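Local coordinates for pectinesterase (Sitophilus oryzae, PDB 4PMH), which hydrolyses the methyl esters of pectin, releasing methanol, and probably serves the insect in digesting plant cell walls, at residues D226-G231 and C239-K244; T251-A256 and K285-R290; S272-D277 and D320-T325; G289-S294 and T330-G335. All blocks are in the same frame, centred on the assembly; numbering follows the deposited sequence.

Contact 1 (D226-G231 and C239-K244); sequences DFVFGG and CTFYVK
Phe-227 and Val-228 press their side chains onto Phe-241, Tyr-242 and Val-243 inside a right-handed parallel beta-helix, where the chain turns corners at Asp-226 and Val-228 beside strand 240-243. No hydrogen bond crosses; the contact is van der Waals, mostly hydrocarbon, with one ring tip against a backbone carbonyl. The Phe-227 ring sets its tip on the strand backbone, CZ lying 3.7 Å from Tyr-242 O. Beside this, CG2 of Val-243 meets the ring at its edge, 4.2 Å from CE1. An alanine here would probably open a gap beside the Tyr-242 carbonyl and leave the CG2 methyl of Val-243 without its aromatic neighbour. In the next shell, Ile-221 and Val-254 also touch the Phe-227 ring, while Phe-255 and Phe-236 meet the Phe-241 ring edge to face. Large apolar residues suit this interior, next in sequence to Asp-226, the likely nucleophile. Phe-227 also bonds through its backbone to Leu-202, close to the probable proton donor Asp-200. Val-228 in turn crosses Phe-241 at about a right angle, and its CG2 methyl reaches the ring edge, 3.9 Å from CE2.

Contact 2 (T251-A256 and K285-R290); sequences TAVVFA and KAYLGR
Thr-251 to Ala-256 and Lys-285 to Arg-290 run side by side as parallel strands, their end-to-end directions 21° apart. Tyr-287 sits between two bonds in the usual parallel fashion: its N donates to Ala-252 O, at 2.8 Å and 165°, and its O accepts from Val-254 N. Beyond the corner at Leu-288, matched by a kink at Val-254, the bonding passes to Phe-255, whose N reaches Leu-288 O at 3.0 Å and whose O receives Arg-290 N, also at 3.0 Å. Gly-289 suits the place opposite Phe-255, since a CB there would lie close to the Phe-255 carbonyl oxygen. On the face carrying Val-253 and Tyr-287, the CG1 methyl of Val-253 lies 3.5 Å from Gly-289 C and also touches CG of Arg-290. Thr-251 OG1 approaches the Tyr-287 ring in its plane, 3.8 Å from CE2. On the other face Ala-252 and Ala-286 meet methyl to methyl, CB to CB 4.0 Å. Ala-252 also touches Trp-280 and Val-243, where a small methyl suits the close approach. Arg-290 runs extended from CG to NE, and its NH2 forms a salt bridge with Asp-226. Parallel pairing of successive coils is the hallmark of the pectinesterase beta-helix, and here it carries an arginine that probably binds substrate up to the probable nucleophile Asp-226.

Contact 3 (S272-D277 and D320-T325); sequences STITGD and DGIINT
Asp-320 and Ile-322 join a loop to the strand of Ile-274 and Thr-275 through two hydrogen bonds and the packing of Ile-322, at the place where the chain leaves strand 318-319 of the beta-helix. Asp-320 still follows the strand pairing: its N gives a nearly straight bond to Ile-274 O, 2.8 Å long with 172° at the hydrogen. The side chains of Asp-320 and Thr-275 lie next to each other and point the same way. Thr-275 OG1, anti to its backbone N (chi1 -169°), donates to Asp-320 OD2 at 2.7 Å, using the anti lone pair of that oxygen. An alanine in place of Asp-320 would probably leave the Thr-275 hydroxyl without this acceptor and free to turn, although the backbone bond could remain. After Asp-320 the chain folds back in an inverse gamma turn centred on Gly-321, closed by a weak bond from Ile-322 N to Asp-320 O. The turn brings Ile-322 inward, and its CD1 methyl comes 3.3 Å from Thr-275 O. The same methyl is 4.5 Å from Ile-274 CG2. Val-243 and Trp-280 add to the apolar surroundings of Ile-322, a branched hydrocarbon well suited to this buried spot. Away from the annotated sites, the contact is structural: strand-like pairing beside the outermost strand of this sheet, 318-319, passes into the turn that leads on toward strand 329-330 of the beta-helix.

Contact 4 (G289-S294 and T330-G335); sequences GRAWDS and TTATSG
Gly-289 takes the first bond from the segment 330-335, its O accepting Thr-330 N at 2.9 Å where strands 286-290 and 329-330 of the beta-helix run on into loops near the probable substrate site. Arg-290 follows, with Thr-331 O lying 3.3 Å from its CB. The Thr-333 CG2 methyl sits over the centre of one guanidinium face, 3.9 Å above the plane, and probably limits how that group can tilt. A water joins NH1 of this Asp-226-paired arginine to Thr-331 O. Ala-291 packs its CB 3.7 Å from Ala-332 CB, and its O receives Thr-333 N in a bond of 163°; alanine suits so close an approach. Trp-292, probably a substrate-binding residue, turns its indole rim to Thr-333, whose OG1 lies in the ring plane, 3.5 Å from CD1. Asp-293 is gripped from both ends. Its N donates to Thr-333 OG1 at 2.9 Å, an oxygen that chi1 of 62° sets between the threonine's own N and carbonyl carbon. A water links that OG1 to Asp-293 O as well. At the other end the carboxylate meets the type I turn from Ala-332 to Gly-335: OD2 accepts a hydrogen bond from Ser-334 OG, whose modelled length of 2.5 Å is doubtfully short, and OD1 has a salt bridge to NH2 of Arg-336.

The four contacts belong to neighbouring coils of one beta-helix. Contacts 1 and 2 meet at the probable catalytic centre, where Asp-226 OD2 and Arg-290 NH2 form a salt bridge of 2.8 Å, and nearby Val-243 CG1 lies 3.4 Å from Ala-252 CB. Contacts 2 and 4 share Gly-289 and Arg-290, so the pairing of 251-256 with 285-290 continues into the loops flanking the likely substrate site. Contact 4 returns to contact 1 through Trp-292 CZ3, 3.5 Å from Phe-229 CD2. Contact 3 is far from contact 4, about 20 Å between centres, but adjoins contact 1 through Val-243 N and Thr-275 O (2.8 Å) and contact 2 through Ala-286 O and Asn-324 N (3.1 Å).

Contact 1 (D226-G231 and C239-K244)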
loop_
_atom_site.group_PDB
_atom_site.type_symbol
_atom_site.label_atom_id
_atom_site.label_comp_id
_atom_site.label_asym_id
_atom_site.label_seq_id
_atom_site.Cartn_x
_atom_site.Cartn_y
_atom_site.Cartn_z
ATOM N N ASP A 226 2.512 1.788 10.004
ATOM C CA ASP A 226 1.680 2.317 8.910
ATOM C C ASP A 226 2.166 1.795 7.567
ATOM O O ASP A 226 2.252 2.545 6.601
ATOM C CB ASP A 226 1.670 3.866 8.896
ATOM C CG ASP A 226 1.241 4.483 10.217
ATOM O OD1 ASP A 226 0.650 3.801 11.096
ATOM O OD2 ASP A 226 1.493 5.702 10.388
ATOM N N PHE A 227 2.520 0.517 7.496
ATOM C CA PHE A 227 3.161 0.019 6.265
ATOM C C PHE A 227 2.217 -0.310 5.121
ATOM O O PHE A 227 2.654 -0.659 4.001
ATOM C CB PHE A 227 4.217 -1.071 6.546
ATOM C CG PHE A 227 3.699 -2.399 7.024
ATOM C CD1 PHE A 227 3.637 -2.696 8.391
ATOM C CD2 PHE A 227 3.388 -3.406 6.111
ATOM C CE1 PHE A 227 3.235 -3.959 8.822
ATOM C CE2 PHE A 227 2.985 -4.647 6.542
ATOM C CZ PHE A 227 2.931 -4.937 7.898
ATOM N N VAL A 228 0.921 -0.152 5.371
ATOM C CA VAL A 228 -0.072 -0.098 4.295
ATOM C C VAL A 228 -0.972 1.072 4.653
ATOM O O VAL A 228 -1.770 0.980 5.601
ATOM C CB VAL A 228 -0.909 -1.393 4.151
ATOM C CG1 VAL A 228 -1.934 -1.262 3.021
ATOM C CG2 VAL A 228 -0.005 -2.587 3.913
ATOM N N PHE A 229 -0.839 2.170 3.905
ATOM C CA PHE A 229 -1.460 3.421 4.268
ATOM C C PHE A 229 -1.947 4.189 3.046
ATOM O O PHE A 229 -1.447 4.000 1.926
ATOM C CB PHE A 229 -0.468 4.263 5.096
ATOM C CG PHE A 229 0.570 4.996 4.267
ATOM C CD1 PHE A 229 1.671 4.325 3.753
ATOM C CD2 PHE A 229 0.456 6.365 4.027
ATOM C CE1 PHE A 229 2.623 4.988 2.987
ATOM C CE2 PHE A 229 1.420 7.044 3.273
ATOM C CZ PHE A 229 2.503 6.343 2.752
ATOM N N GLY A 230 -2.961 5.022 3.262
ATOM C CA GLY A 230 -3.565 5.799 2.182
ATOM C C GLY A 230 -5.051 5.624 2.019
ATOM O O GLY A 230 -5.737 5.036 2.878
ATOM N N GLY A 231 -5.563 6.113 0.887
ATOM C CA GLY A 231 -6.988 6.319 0.717
ATOM C C GLY A 231 -7.683 5.616 -0.434
ATOM O O GLY A 231 -8.816 5.952 -0.753
ATOM N N CYS A 239 -2.855 -12.524 0.361
ATOM C CA CYS A 239 -1.636 -11.765 0.583
ATOM C C CYS A 239 -1.096 -12.101 1.954
ATOM O O CYS A 239 -1.795 -12.698 2.758
ATOM C CB CYS A 239 -1.929 -10.268 0.486
ATOM S SG CYS A 239 -2.168 -9.655 -1.194
ATOM N N THR A 240 0.166 -11.743 2.202
ATOM C CA THR A 240 0.770 -11.913 3.506
ATOM C C THR A 240 1.317 -10.574 3.958
ATOM O O THR A 240 2.029 -9.918 3.192
ATOM C CB THR A 240 1.907 -12.964 3.486
ATOM O OG1 THR A 240 1.366 -14.250 3.157
ATOM C CG2 THR A 240 2.588 -13.075 4.838
ATOM N N PHE A 241 0.983 -10.189 5.186
ATOM C CA PHE A 241 1.459 -8.952 5.793
ATOM C C PHE A 241 2.353 -9.332 6.973
ATOM O O PHE A 241 1.896 -10.031 7.903
ATOM C CB PHE A 241 0.281 -8.100 6.293
ATOM C CG PHE A 241 -0.715 -7.739 5.223
ATOM C CD1 PHE A 241 -1.754 -8.602 4.908
ATOM C CD2 PHE A 241 -0.614 -6.537 4.528
ATOM C CE1 PHE A 241 -2.671 -8.277 3.910
ATOM C CE2 PHE A 241 -1.510 -6.213 3.525
ATOM C CZ PHE A 241 -2.547 -7.092 3.210
ATOM N N TYR A 242 3.609 -8.886 6.948
ATOM C CA TYR A 242 4.612 -9.360 7.892
ATOM C C TYR A 242 5.176 -8.196 8.695
ATOM O O TYR A 242 5.794 -7.291 8.134
ATOM C CB TYR A 242 5.736 -10.079 7.136
ATOM C CG TYR A 242 6.660 -10.870 8.020
ATOM C CD1 TYR A 242 7.677 -10.240 8.709
ATOM C CD2 TYR A 242 6.502 -12.251 8.177
ATOM C CE1 TYR A 242 8.514 -10.951 9.539
ATOM C CE2 TYR A 242 7.340 -12.981 9.012
ATOM C CZ TYR A 242 8.341 -12.317 9.694
ATOM O OH TYR A 242 9.213 -12.998 10.516
ATOM N N VAL A 243 4.959 -8.230 9.996
ATOM C CA VAL A 243 5.407 -7.183 10.892
ATOM C C VAL A 243 6.824 -7.507 11.326
ATOM O O VAL A 243 7.051 -8.476 12.032
ATOM C CB VAL A 243 4.534 -7.078 12.134
ATOM C CG1 VAL A 243 4.960 -5.890 12.985
ATOM C CG2 VAL A 243 3.076 -6.934 11.729
ATOM N N LYS A 244 7.761 -6.684 10.893
ATOM C CA LYS A 244 9.162 -6.908 11.159
ATOM C C LYS A 244 9.524 -6.405 12.535
ATOM O O LYS A 244 8.928 -5.467 13.045
ATOM C CB LYS A 244 10.022 -6.184 10.125
ATOM C CG LYS A 244 10.091 -6.878 8.771
ATOM C CD LYS A 244 11.291 -6.421 7.950
ATOM C CE LYS A 244 12.616 -6.950 8.485
ATOM N NZ LYS A 244 12.937 -8.354 8.098
#

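Contact 2 (T251-A256 and K285-R290)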
loop_
_atom_site.group_PDB
_atom_site.type_symbol
_atom_site.label_atom_id
_atom_site.label_comp_id
_atom_site.label_asym_id
_atom_site.label_seq_id
_atom_site.Cartn_x
_atom_site.Cartn_y
_atom_site.Cartn_z
ATOM N N THR A 251 6.224 -1.284 19.455
ATOM C CA THR A 251 4.793 -0.981 19.193
ATOM C C THR A 251 4.300 -0.771 17.741
ATOM O O THR A 251 3.986 0.345 17.347
ATOM C CB THR A 251 4.389 0.272 19.983
ATOM O OG1 THR A 251 2.994 0.537 19.773
ATOM C CG2 THR A 251 5.229 1.478 19.554
ATOM N N ALA A 252 4.162 -1.846 16.982
ATOM C CA ALA A 252 3.900 -1.793 15.535
ATOM C C ALA A 252 2.425 -1.564 15.158
ATOM O O ALA A 252 1.541 -1.781 15.975
ATOM C CB ALA A 252 4.373 -3.097 14.918
ATOM N N VAL A 253 2.184 -1.117 13.925
ATOM C CA VAL A 253 0.821 -0.942 13.389
ATOM C C VAL A 253 0.811 -1.254 11.891
ATOM O O VAL A 253 1.612 -0.715 11.154
ATOM C CB VAL A 253 0.283 0.486 13.553
ATOM C CG1 VAL A 253 -1.233 0.480 13.426
ATOM C CG2 VAL A 253 0.706 1.108 14.875
ATOM N N VAL A 254 -0.107 -2.091 11.429
ATOM C CA VAL A 254 -0.075 -2.510 10.019
ATOM C C VAL A 254 -0.703 -1.462 9.094
ATOM O O VAL A 254 0.012 -0.825 8.282
ATOM C CB VAL A 254 -0.758 -3.867 9.836
ATOM C CG1 VAL A 254 -0.775 -4.285 8.370
ATOM C CG2 VAL A 254 -0.067 -4.916 10.692
ATOM N N PHE A 255 -2.025 -1.282 9.209
ATOM C CA PHE A 255 -2.802 -0.441 8.312
ATOM C C PHE A 255 -3.032 0.962 8.859
ATOM O O PHE A 255 -3.332 1.132 10.038
ATOM C CB PHE A 255 -4.160 -1.086 8.020
ATOM C CG PHE A 255 -4.057 -2.441 7.376
ATOM C CD1 PHE A 255 -3.858 -2.566 6.023
ATOM C CD2 PHE A 255 -4.133 -3.594 8.140
ATOM C CE1 PHE A 255 -3.747 -3.818 5.428
ATOM C CE2 PHE A 255 -4.032 -4.851 7.564
ATOM C CZ PHE A 255 -3.834 -4.962 6.209
ATOM N N ALA A 256 -2.896 1.961 7.988
ATOM C CA ALA A 256 -3.212 3.347 8.315
ATOM C C ALA A 256 -3.988 3.996 7.168
ATOM O O ALA A 256 -3.467 4.827 6.452
ATOM C CB ALA A 256 -1.953 4.153 8.658
ATOM N N LYS A 285 2.365 -6.751 21.049
ATOM C CA LYS A 285 2.413 -5.295 21.003
ATOM C C LYS A 285 2.335 -4.757 19.572
ATOM O O LYS A 285 2.843 -3.675 19.295
ATOM C CB LYS A 285 3.701 -4.786 21.667
ATOM C CG LYS A 285 3.764 -4.995 23.181
ATOM C CD LYS A 285 4.727 -4.026 23.875
ATOM C CE LYS A 285 6.201 -4.405 23.742
ATOM N NZ LYS A 285 7.121 -3.352 24.266
ATOM N N ALA A 286 1.746 -5.517 18.652
ATOM C CA ALA A 286 1.425 -4.972 17.358
ATOM C C ALA A 286 -0.075 -4.682 17.292
ATOM O O ALA A 286 -0.903 -5.397 17.907
ATOM C CB ALA A 286 1.826 -5.925 16.263
ATOM N N TYR A 287 -0.425 -3.639 16.549
ATOM C CA TYR A 287 -1.831 -3.351 16.249
ATOM C C TYR A 287 -2.146 -3.603 14.782
ATOM O O TYR A 287 -1.313 -3.411 13.905
ATOM C CB TYR A 287 -2.162 -1.938 16.598
ATOM C CG TYR A 287 -1.951 -1.633 18.057
ATOM C CD1 TYR A 287 -2.940 -1.912 18.993
ATOM C CD2 TYR A 287 -0.764 -1.057 18.497
ATOM C CE1 TYR A 287 -2.759 -1.624 20.333
ATOM C CE2 TYR A 287 -0.571 -0.755 19.836
ATOM C CZ TYR A 287 -1.568 -1.046 20.743
ATOM O OH TYR A 287 -1.369 -0.746 22.054
ATOM N N LEU A 288 -3.364 -4.050 14.527
ATOM C CA LEU A 288 -3.830 -4.226 13.168
ATOM C C LEU A 288 -3.947 -2.881 12.435
ATOM O O LEU A 288 -3.717 -2.818 11.227
ATOM C CB LEU A 288 -5.186 -4.930 13.167
ATOM C CG LEU A 288 -5.181 -6.388 13.625
ATOM C CD1 LEU A 288 -6.608 -6.937 13.618
ATOM C CD2 LEU A 288 -4.266 -7.270 12.772
ATOM N N GLY A 289 -4.307 -1.810 13.145
ATOM C CA GLY A 289 -4.511 -0.554 12.462
ATOM C C GLY A 289 -4.713 0.670 13.327
ATOM O O GLY A 289 -4.956 0.574 14.542
ATOM N N ARG A 290 -4.575 1.820 12.671
ATOM C CA ARG A 290 -4.986 3.104 13.206
ATOM C C ARG A 290 -5.397 4.013 12.050
ATOM O O ARG A 290 -4.956 3.845 10.919
ATOM C CB ARG A 290 -3.861 3.764 14.000
ATOM C CG ARG A 290 -2.668 4.237 13.183
ATOM C CD ARG A 290 -1.593 4.779 14.119
ATOM N NE ARG A 290 -0.380 5.161 13.416
ATOM C CZ ARG A 290 0.542 5.998 13.890
ATOM N NH1 ARG A 290 0.438 6.528 15.103
ATOM N NH2 ARG A 290 1.592 6.303 13.150
#

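Contact 3 (S272-D277 and D320-T325)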
loop_
_atom_site.group_PDB
_atom_site.type_symbol
_atom_site.label_atom_id
_atom_site.label_comp_id
_atom_site.label_asym_id
_atom_site.label_seq_id
_atom_site.Cartn_x
_atom_site.Cartn_y
_atom_site.Cartn_z
ATOM N N SER A 272 -6.242 -13.725 3.568
ATOM C CA SER A 272 -4.848 -13.317 3.709
ATOM C C SER A 272 -4.284 -13.765 5.070
ATOM O O SER A 272 -4.995 -14.390 5.878
ATOM C CB SER A 272 -4.750 -11.793 3.515
ATOM O OG SER A 272 -4.905 -11.449 2.118
ATOM N N THR A 273 -2.998 -13.484 5.295
ATOM C CA THR A 273 -2.332 -13.818 6.519
ATOM C C THR A 273 -1.684 -12.570 7.077
ATOM O O THR A 273 -1.019 -11.812 6.351
ATOM C CB THR A 273 -1.250 -14.873 6.255
ATOM O OG1 THR A 273 -1.874 -16.083 5.778
ATOM C CG2 THR A 273 -0.447 -15.181 7.514
ATOM N N ILE A 274 -1.896 -12.344 8.362
ATOM C CA ILE A 274 -1.240 -11.265 9.073
ATOM C C ILE A 274 -0.329 -11.858 10.159
ATOM O O ILE A 274 -0.782 -12.483 11.117
ATOM C CB ILE A 274 -2.274 -10.317 9.706
ATOM C CG1 ILE A 274 -3.146 -9.691 8.610
ATOM C CG2 ILE A 274 -1.561 -9.292 10.548
ATOM C CD1 ILE A 274 -4.263 -8.811 9.115
ATOM N N THR A 275 0.967 -11.630 10.015
ATOM C CA THR A 275 1.936 -12.306 10.851
ATOM C C THR A 275 3.148 -11.405 11.064
ATOM O O THR A 275 3.118 -10.205 10.753
ATOM C CB THR A 275 2.323 -13.652 10.194
ATOM O OG1 THR A 275 3.075 -14.440 11.115
ATOM C CG2 THR A 275 3.121 -13.445 8.920
ATOM N N GLY A 276 4.213 -11.972 11.600
ATOM C CA GLY A 276 5.399 -11.177 11.830
ATOM C C GLY A 276 6.448 -11.961 12.563
ATOM O O GLY A 276 6.296 -13.166 12.771
ATOM N N ASP A 277 7.501 -11.244 12.960
ATOM C CA ASP A 277 8.604 -11.817 13.709
ATOM C C ASP A 277 8.130 -12.290 15.069
ATOM O O ASP A 277 7.230 -11.697 15.667
ATOM C CB ASP A 277 9.740 -10.793 13.901
ATOM C CG ASP A 277 10.595 -10.600 12.653
ATOM O OD1 ASP A 277 10.777 -11.557 11.846
ATOM O OD2 ASP A 277 11.105 -9.461 12.477
ATOM N N ASP A 320 -2.113 -13.976 13.146
ATOM C CA ASP A 320 -1.289 -14.703 14.115
ATOM C C ASP A 320 -1.269 -13.962 15.443
ATOM O O ASP A 320 -1.733 -12.836 15.540
ATOM C CB ASP A 320 0.110 -15.002 13.574
ATOM C CG ASP A 320 0.102 -16.073 12.486
ATOM O OD1 ASP A 320 -0.816 -16.905 12.422
ATOM O OD2 ASP A 320 0.998 -16.094 11.641
ATOM N N GLY A 321 -0.775 -14.629 16.478
ATOM C CA GLY A 321 -0.806 -14.093 17.819
ATOM C C GLY A 321 0.263 -13.062 18.054
ATOM O O GLY A 321 0.982 -13.137 19.031
ATOM N N ILE A 322 0.350 -12.083 17.167
ATOM C CA ILE A 322 1.326 -11.018 17.277
ATOM C C ILE A 322 0.643 -9.720 17.703
ATOM O O ILE A 322 1.306 -8.730 17.992
ATOM C CB ILE A 322 2.036 -10.807 15.934
ATOM C CG1 ILE A 322 1.028 -10.459 14.832
ATOM C CG2 ILE A 322 2.798 -12.075 15.554
ATOM C CD1 ILE A 322 1.645 -9.798 13.627
ATOM N N ILE A 323 -0.690 -9.733 17.749
ATOM C CA ILE A 323 -1.450 -8.521 18.036
ATOM C C ILE A 323 -2.057 -8.522 19.418
ATOM O O ILE A 323 -2.204 -9.564 20.079
ATOM C CB ILE A 323 -2.584 -8.278 17.015
ATOM C CG1 ILE A 323 -3.614 -9.424 17.053
ATOM C CG2 ILE A 323 -2.005 -8.109 15.618
ATOM C CD1 ILE A 323 -5.014 -8.994 16.683
ATOM N N ASN A 324 -2.423 -7.324 19.835
ATOM C CA ASN A 324 -3.223 -7.129 21.015
ATOM C C ASN A 324 -4.645 -7.650 20.774
ATOM O O ASN A 324 -5.456 -7.001 20.137
ATOM C CB ASN A 324 -3.260 -5.654 21.355
ATOM C CG ASN A 324 -3.847 -5.404 22.709
ATOM O OD1 ASN A 324 -4.740 -6.119 23.144
ATOM N ND2 ASN A 324 -3.342 -4.388 23.393
ATOM N N THR A 325 -4.927 -8.815 21.324
ATOM C CA THR A 325 -6.125 -9.575 20.996
ATOM C C THR A 325 -7.413 -8.945 21.549
ATOM O O THR A 325 -8.506 -9.186 21.013
ATOM C CB THR A 325 -5.935 -11.049 21.452
ATOM O OG1 THR A 325 -5.570 -11.845 20.319
ATOM C CG2 THR A 325 -7.172 -11.644 22.082
#

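Contact 4 (G289-S294 and T330-G335)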
loop_
_atom_site.group_PDB
_atom_site.type_symbol
_atom_site.label_atom_id
_atom_site.label_comp_id
_atom_site.label_asym_id
_atom_site.label_seq_id
_atom_site.Cartn_x
_atom_site.Cartn_y
_atom_site.Cartn_z
ATOM N N GLY A 289 -4.307 -1.810 13.145
ATOM C CA GLY A 289 -4.511 -0.554 12.462
ATOM C C GLY A 289 -4.713 0.670 13.327
ATOM O O GLY A 289 -4.956 0.574 14.542
ATOM N N ARG A 290 -4.575 1.820 12.671
ATOM C CA ARG A 290 -4.986 3.104 13.206
ATOM C C ARG A 290 -5.397 4.013 12.050
ATOM O O ARG A 290 -4.956 3.845 10.919
ATOM C CB ARG A 290 -3.861 3.764 14.000
ATOM C CG ARG A 290 -2.668 4.237 13.183
ATOM C CD ARG A 290 -1.593 4.779 14.119
ATOM N NE ARG A 290 -0.380 5.161 13.416
ATOM C CZ ARG A 290 0.542 5.998 13.890
ATOM N NH1 ARG A 290 0.438 6.528 15.103
ATOM N NH2 ARG A 290 1.592 6.303 13.150
ATOM N N ALA A 291 -6.230 4.988 12.351
ATOM C CA ALA A 291 -6.689 5.908 11.336
ATOM C C ALA A 291 -5.568 6.887 11.025
ATOM O O ALA A 291 -4.931 7.433 11.950
ATOM C CB ALA A 291 -7.920 6.645 11.825
ATOM N N TRP A 292 -5.294 7.044 9.726
ATOM C CA TRP A 292 -4.462 8.155 9.252
ATOM C C TRP A 292 -5.419 9.299 9.008
ATOM O O TRP A 292 -6.165 9.322 8.030
ATOM C CB TRP A 292 -3.647 7.814 8.006
ATOM C CG TRP A 292 -2.831 9.001 7.478
ATOM C CD1 TRP A 292 -2.372 10.084 8.199
ATOM C CD2 TRP A 292 -2.385 9.195 6.135
ATOM N NE1 TRP A 292 -1.669 10.951 7.366
ATOM C CE2 TRP A 292 -1.661 10.416 6.099
ATOM C CE3 TRP A 292 -2.515 8.449 4.954
ATOM C CZ2 TRP A 292 -1.095 10.908 4.924
ATOM C CZ3 TRP A 292 -1.964 8.943 3.793
ATOM C CH2 TRP A 292 -1.255 10.154 3.783
ATOM N N ASP A 293 -5.411 10.227 9.957
ATOM C CA ASP A 293 -6.314 11.358 9.975
ATOM C C ASP A 293 -5.591 12.490 9.227
ATOM O O ASP A 293 -5.224 13.520 9.837
ATOM C CB ASP A 293 -6.636 11.759 11.445
ATOM C CG ASP A 293 -7.837 10.998 12.032
ATOM O OD1 ASP A 293 -8.443 10.138 11.324
ATOM O OD2 ASP A 293 -8.186 11.299 13.200
ATOM N N SER A 294 -5.357 12.284 7.930
ATOM C CA SER A 294 -4.590 13.263 7.118
ATOM C C SER A 294 -5.226 14.648 7.131
ATOM O O SER A 294 -6.437 14.796 6.951
ATOM C CB SER A 294 -4.383 12.814 5.663
ATOM O OG SER A 294 -5.519 12.162 5.144
ATOM N N THR A 330 -5.565 1.065 17.357
ATOM C CA THR A 330 -5.016 2.084 18.261
ATOM C C THR A 330 -5.313 3.546 17.833
ATOM O O THR A 330 -6.045 3.798 16.872
ATOM C CB THR A 330 -3.506 1.850 18.512
ATOM O OG1 THR A 330 -3.070 2.684 19.590
ATOM C CG2 THR A 330 -2.685 2.163 17.282
ATOM N N THR A 331 -4.754 4.498 18.586
ATOM C CA THR A 331 -5.065 5.895 18.407
ATOM C C THR A 331 -4.725 6.394 17.008
ATOM O O THR A 331 -3.678 6.031 16.459
ATOM C CB THR A 331 -4.287 6.726 19.450
ATOM O OG1 THR A 331 -4.620 6.245 20.747
ATOM C CG2 THR A 331 -4.649 8.185 19.368
ATOM N N ALA A 332 -5.602 7.212 16.431
ATOM C CA ALA A 332 -5.321 7.824 15.121
ATOM C C ALA A 332 -4.105 8.756 15.171
ATOM O O ALA A 332 -3.726 9.258 16.244
ATOM C CB ALA A 332 -6.532 8.588 14.596
ATOM N N THR A 333 -3.522 9.000 13.994
ATOM C CA THR A 333 -2.355 9.891 13.861
ATOM C C THR A 333 -2.594 11.306 14.428
ATOM O O THR A 333 -1.634 11.988 14.826
ATOM C CB THR A 333 -1.939 10.012 12.387
ATOM O OG1 THR A 333 -3.013 10.600 11.630
ATOM C CG2 THR A 333 -1.563 8.649 11.831
ATOM N N SER A 334 -3.861 11.720 14.448
ATOM C CA SER A 334 -4.303 12.996 15.007
ATOM C C SER A 334 -4.387 13.042 16.536
ATOM O O SER A 334 -4.477 14.131 17.117
ATOM C CB SER A 334 -5.684 13.334 14.440
ATOM O OG SER A 334 -6.666 12.385 14.839
ATOM N N GLY A 335 -4.341 11.882 17.188
ATOM C CA GLY A 335 -4.668 11.775 18.605
ATOM C C GLY A 335 -6.119 11.378 18.847
ATOM O O GLY A 335 -6.529 11.162 19.995
HETATM O O HOH W 1 -1.113 5.613 17.500
HETATM O O HOH W 2 -7.636 5.011 14.976
HETATM O O HOH W 3 -2.846 13.310 11.487
#